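Local coordinates for designed Anbu Protein (Synthetic construct, PDB 5LOY), which assembles into a helical array as a designed ancestral proteasome-like beta subunit and probably acts as an N-terminal nucleophile hydrolase, at residues K153-R158 with A173-D178; T20-G23 with T29-K32. One frame throughout, in Å; residues are numbered along the deposited sequence.

Contact 1: residues K153-R158 with A173-D178; sequences KPILDR and ALVSFD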
loop_
_atom_site.group_PDB
_atom_site.type_symbol
_atom_site.label_atom_id
_atom_site.label_comp_id
_atom_site.label_asym_id
_atom_site.label_seq_id
_atom_site.Cartn_x
_atom_site.Cartn_y
_atom_site.Cartn_z
ATOM N N LYS A 153 5.700 1.011 -1.377
ATOM C CA LYS A 153 6.264 2.313 -1.064
ATOM C C LYS A 153 7.017 2.380 0.288
ATOM O O LYS A 153 8.053 3.030 0.370
ATOM C CB LYS A 153 5.193 3.391 -1.114
ATOM C CG LYS A 153 5.718 4.820 -1.014
ATOM C CD LYS A 153 4.557 5.809 -1.152
ATOM C CE LYS A 153 4.989 7.267 -1.404
ATOM N NZ LYS A 153 5.272 7.999 -0.140
ATOM N N PRO A 154 6.487 1.757 1.352
ATOM C CA PRO A 154 7.120 1.943 2.662
ATOM C C PRO A 154 8.588 1.554 2.737
ATOM O O PRO A 154 9.386 2.284 3.289
ATOM C CB PRO A 154 6.284 1.064 3.570
ATOM C CG PRO A 154 4.922 1.137 2.954
ATOM C CD PRO A 154 5.186 1.077 1.478
ATOM N N ILE A 155 8.961 0.440 2.131
ATOM C CA ILE A 155 10.355 0.026 2.170
ATOM C C ILE A 155 11.252 0.986 1.388
ATOM O O ILE A 155 12.375 1.256 1.798
ATOM C CB ILE A 155 10.534 -1.453 1.723
ATOM C CG1 ILE A 155 11.960 -1.926 2.015
ATOM C CG2 ILE A 155 10.220 -1.656 0.255
ATOM C CD1 ILE A 155 12.272 -1.952 3.494
ATOM N N LEU A 156 10.765 1.481 0.257
ATOM C CA LEU A 156 11.507 2.477 -0.531
ATOM C C LEU A 156 11.665 3.766 0.260
ATOM O O LEU A 156 12.731 4.366 0.249
ATOM C CB LEU A 156 10.805 2.762 -1.868
ATOM C CG LEU A 156 10.807 1.565 -2.815
ATOM C CD1 LEU A 156 9.723 1.635 -3.881
ATOM C CD2 LEU A 156 12.158 1.417 -3.472
ATOM N N ASP A 157 10.622 4.210 0.953
ATOM C CA ASP A 157 10.768 5.400 1.812
ATOM C C ASP A 157 11.803 5.186 2.934
ATOM O O ASP A 157 12.506 6.098 3.294
ATOM C CB ASP A 157 9.428 5.830 2.440
ATOM C CG ASP A 157 8.514 6.612 1.470
ATOM O OD1 ASP A 157 9.028 7.282 0.536
ATOM O OD2 ASP A 157 7.263 6.551 1.652
ATOM N N ARG A 158 11.869 3.987 3.496
ATOM C CA ARG A 158 12.772 3.733 4.616
ATOM C C ARG A 158 14.220 3.729 4.194
ATOM O O ARG A 158 15.058 4.192 4.935
ATOM C CB ARG A 158 12.474 2.389 5.297
ATOM C CG ARG A 158 11.232 2.379 6.186
ATOM C CD ARG A 158 10.956 0.975 6.741
ATOM N NE ARG A 158 9.654 0.847 7.385
ATOM C CZ ARG A 158 9.389 1.193 8.642
ATOM N NH1 ARG A 158 10.344 1.710 9.427
ATOM N NH2 ARG A 158 8.155 1.011 9.119
ATOM N N ALA A 173 14.402 -2.403 -4.382
ATOM C CA ALA A 173 13.367 -2.625 -5.408
ATOM C C ALA A 173 12.808 -4.051 -5.372
ATOM O O ALA A 173 11.605 -4.244 -5.416
ATOM C CB ALA A 173 13.910 -2.330 -6.798
ATOM N N LEU A 174 13.676 -5.046 -5.267
ATOM C CA LEU A 174 13.215 -6.430 -5.295
ATOM C C LEU A 174 12.334 -6.798 -4.088
ATOM O O LEU A 174 11.305 -7.474 -4.219
ATOM C CB LEU A 174 14.399 -7.381 -5.429
ATOM C CG LEU A 174 15.079 -7.278 -6.799
ATOM C CD1 LEU A 174 16.288 -8.186 -6.870
ATOM C CD2 LEU A 174 14.124 -7.651 -7.931
ATOM N N VAL A 175 12.729 -6.315 -2.926
ATOM C CA VAL A 175 11.971 -6.524 -1.710
ATOM C C VAL A 175 10.610 -5.819 -1.809
ATOM O O VAL A 175 9.570 -6.368 -1.410
ATOM C CB VAL A 175 12.810 -6.011 -0.503
ATOM C CG1 VAL A 175 11.953 -5.784 0.714
ATOM C CG2 VAL A 175 13.919 -7.007 -0.213
ATOM N N SER A 176 10.619 -4.611 -2.363
ATOM C CA SER A 176 9.384 -3.896 -2.704
ATOM C C SER A 176 8.431 -4.738 -3.577
ATOM O O SER A 176 7.216 -4.733 -3.360
ATOM C CB SER A 176 9.718 -2.595 -3.430
ATOM O OG SER A 176 8.552 -1.806 -3.573
ATOM N N PHE A 177 8.979 -5.452 -4.557
ATOM C CA PHE A 177 8.160 -6.321 -5.380
ATOM C C PHE A 177 7.662 -7.521 -4.624
ATOM O O PHE A 177 6.522 -7.947 -4.811
ATOM C CB PHE A 177 8.906 -6.778 -6.629
ATOM C CG PHE A 177 8.768 -5.825 -7.754
ATOM C CD1 PHE A 177 9.556 -4.687 -7.802
ATOM C CD2 PHE A 177 7.822 -6.025 -8.747
ATOM C CE1 PHE A 177 9.419 -3.768 -8.821
ATOM C CE2 PHE A 177 7.668 -5.094 -9.766
ATOM C CZ PHE A 177 8.460 -3.961 -9.797
ATOM N N ASP A 178 8.510 -8.086 -3.783
ATOM C CA ASP A 178 8.129 -9.248 -2.980
ATOM C C ASP A 178 6.880 -8.947 -2.166
ATOM O O ASP A 178 5.918 -9.706 -2.197
ATOM C CB ASP A 178 9.284 -9.649 -2.075
ATOM C CG ASP A 178 8.914 -10.736 -1.077
ATOM O OD1 ASP A 178 8.303 -11.768 -1.453
ATOM O OD2 ASP A 178 9.258 -10.557 0.109
#

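Contact 2: residues T20-G23 with T29-K32; sequences TNAG and TFRK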
loop_
_atom_site.group_PDB
_atom_site.type_symbol
_atom_site.label_atom_id
_atom_site.label_comp_id
_atom_site.label_asym_id
_atom_site.label_seq_id
_atom_site.Cartn_x
_atom_site.Cartn_y
_atom_site.Cartn_z
ATOM N N THR A 20 -0.471 -8.370 -16.670
ATOM C CA THR A 20 -1.126 -7.328 -17.413
ATOM C C THR A 20 -2.580 -7.682 -17.708
ATOM O O THR A 20 -2.868 -8.770 -18.160
ATOM C CB THR A 20 -0.413 -7.101 -18.775
ATOM O OG1 THR A 20 0.990 -6.892 -18.567
ATOM C CG2 THR A 20 -0.963 -5.884 -19.495
ATOM N N ASN A 21 -3.472 -6.721 -17.500
ATOM C CA ASN A 21 -4.828 -6.804 -18.033
ATOM C C ASN A 21 -4.904 -6.733 -19.577
ATOM O O ASN A 21 -4.681 -5.685 -20.183
ATOM C CB ASN A 21 -5.710 -5.732 -17.413
ATOM C CG ASN A 21 -6.966 -6.321 -16.859
ATOM O OD1 ASN A 21 -6.996 -6.722 -15.683
ATOM N ND2 ASN A 21 -7.986 -6.491 -17.717
ATOM N N ALA A 22 -5.201 -7.857 -20.214
ATOM C CA ALA A 22 -5.240 -7.924 -21.663
ATOM C C ALA A 22 -6.650 -8.242 -22.120
ATOM O O ALA A 22 -6.864 -9.090 -22.998
ATOM C CB ALA A 22 -4.270 -8.988 -22.146
ATOM N N GLY A 23 -7.622 -7.585 -21.510
ATOM C CA GLY A 23 -9.010 -7.885 -21.792
ATOM C C GLY A 23 -9.674 -8.812 -20.795
ATOM O O GLY A 23 -9.065 -9.301 -19.837
ATOM N N THR A 29 1.086 -12.141 -19.783
ATOM C CA THR A 29 2.422 -11.619 -19.620
ATOM C C THR A 29 2.772 -10.687 -20.789
ATOM O O THR A 29 2.706 -11.068 -21.951
ATOM C CB THR A 29 3.392 -12.808 -19.513
ATOM O OG1 THR A 29 2.945 -13.666 -18.463
ATOM C CG2 THR A 29 4.799 -12.359 -19.191
ATOM N N PHE A 30 3.100 -9.454 -20.446
ATOM C CA PHE A 30 3.633 -8.471 -21.386
ATOM C C PHE A 30 4.748 -7.704 -20.687
ATOM O O PHE A 30 4.561 -7.201 -19.596
ATOM C CB PHE A 30 2.557 -7.483 -21.833
ATOM C CG PHE A 30 1.588 -8.045 -22.820
ATOM C CD1 PHE A 30 0.458 -8.716 -22.398
ATOM C CD2 PHE A 30 1.783 -7.876 -24.173
ATOM C CE1 PHE A 30 -0.446 -9.238 -23.309
ATOM C CE2 PHE A 30 0.877 -8.383 -25.093
ATOM C CZ PHE A 30 -0.237 -9.073 -24.661
ATOM N N ARG A 31 5.904 -7.631 -21.333
ATOM C CA ARG A 31 7.060 -6.870 -20.836
ATOM C C ARG A 31 6.730 -5.355 -20.766
ATOM O O ARG A 31 6.115 -4.830 -21.676
ATOM C CB ARG A 31 8.233 -7.132 -21.797
ATOM C CG ARG A 31 9.599 -6.623 -21.358
ATOM C CD ARG A 31 10.648 -6.729 -22.477
ATOM N NE ARG A 31 11.946 -7.180 -21.951
ATOM C CZ ARG A 31 12.369 -8.447 -21.935
ATOM N NH1 ARG A 31 11.629 -9.430 -22.424
ATOM N NH2 ARG A 31 13.555 -8.731 -21.424
ATOM N N LYS A 32 7.157 -4.670 -19.708
ATOM C CA LYS A 32 6.849 -3.257 -19.532
ATOM C C LYS A 32 8.049 -2.317 -19.537
ATOM O O LYS A 32 7.906 -1.127 -19.276
ATOM C CB LYS A 32 6.087 -3.083 -18.230
ATOM C CG LYS A 32 4.777 -3.868 -18.206
ATOM C CD LYS A 32 4.183 -3.833 -16.815
ATOM C CE LYS A 32 3.091 -4.880 -16.598
ATOM N NZ LYS A 32 1.929 -4.628 -17.488
#

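Contact 1: residues K153-R158 with A173-D178
Ile-155 leans on Val-175 and Ser-176, and Leu-156 beside it reaches the Ser-176 hydroxyl, which makes up the whole touch between helix segments 153-158 and 173-178. The two branches of Ile-155 divide the work. Its CG2 methyl rests against Ser-176, 3.8 Å from both Ser-176 CA and CB, while Ile-155 CG1, turned anti to the backbone N (chi1 -170°), meets CG1 of Val-175 at 4.1 Å, the two side chains crossing at about a right angle. Leu-156 brings only the end of its chain close, with Leu-156 CD1 3.6 Å from Ser-176 OG. No hydrogen bond joins the segments. The buried serine hydroxyl is instead satisfied by Tyr-2 OH and by the carbonyl of Gly-152. The small side chain of Ser-176 is consistent with the close backbones, Ile-155 CA and Ser-176 CA lying 6.3 Å apart. The axes of the short segments approach to 8.8 Å and run nearly antiparallel, at 156°. Turned away from this contact, Lys-153 NZ forms a 3.0 Å salt bridge to Asp-157 OD2, one turn on, which accepts through its syn lone pair. Both of these groups also bond to Ser-183 of the second subunit, where Arg-158 pairs with Asp-178 of that subunit and Asp-178 with its Arg-158. Around the pair, Leu-156 packs on strands 2-8 and 143-147, Phe-177 on strand 2-8, and Leu-174 and Val-175 on helix 214-232, so the helical pair forms a layer over the six-stranded sheet.

Contact 2: residues T20-G23 with T29-K32
Thr-20 and Lys-32 meet tip to tip because their torsions steer both polar ends into the same spot. In Thr-20, chi1 of -52° sets OG1 anti to the carbonyl carbon and leaves CG2 anti to the backbone N; the Lys-32 chain runs extended until a bend at its last torsion (chi4 -64°) turns NZ onto the hydroxyl. The resulting hydrogen bond, from Lys-32 NZ to Thr-20 OG1, is 2.7 Å long. Lys-32 NZ also comes within 3.7 Å of the Thr-20 methyl CG2. Phe-30 closes in beside this pair. Phe-30 CB sits 3.7 Å from Thr-20 OG1, and the ring approaches Thr-20 CB and Ala-22 CB obliquely, with Phe-30 CE1 4.0 Å from Ala-22 CB. The threonine oxygen is gripped a second time, through a hydrogen bond with the carbonyl of Ser-18, which would help fix the rotation of the side chain, while Leu-52 and Gln-56 of helix 52-62 pack on Phe-30. Next to the side chains the backbones are held together, Thr-20 pairing with Ser-28 and Phe-30 with Ser-18, so the short strand 27-29 folds back antiparallel on strand 11-21. Lys-32 NZ makes a further, weak hydrogen bond to Thr-1 OG1, and its chain touches Asp-17. An N-terminal threonine with a lysine and an aspartate close by is characteristic of the proteasomal active site of the Ntn-hydrolase fold, in which the N-terminal threonine is the nucleophile; Thr-1 here is consistent with that role.

Contact 1 lies in a buried helical layer, whereas contact 2 is partly buried at the end of a sheet strand and the loop that follows strand 27-29. Their centres are about 22 Å apart, with the nearest atoms about 8 Å apart and no touch. Both involve the six-stranded sheet: contact 1 covers it from outside, while contact 2 contains part of it, the end of strand 11-21. The chemistry differs accordingly. Apolar branches and a serine meet in 153-158 with 173-178, whose charged groups also reach the second subunit; a lysine-to-threonine hydrogen bond joins 20-23 to 29-32, which no other chain of the assembly touches.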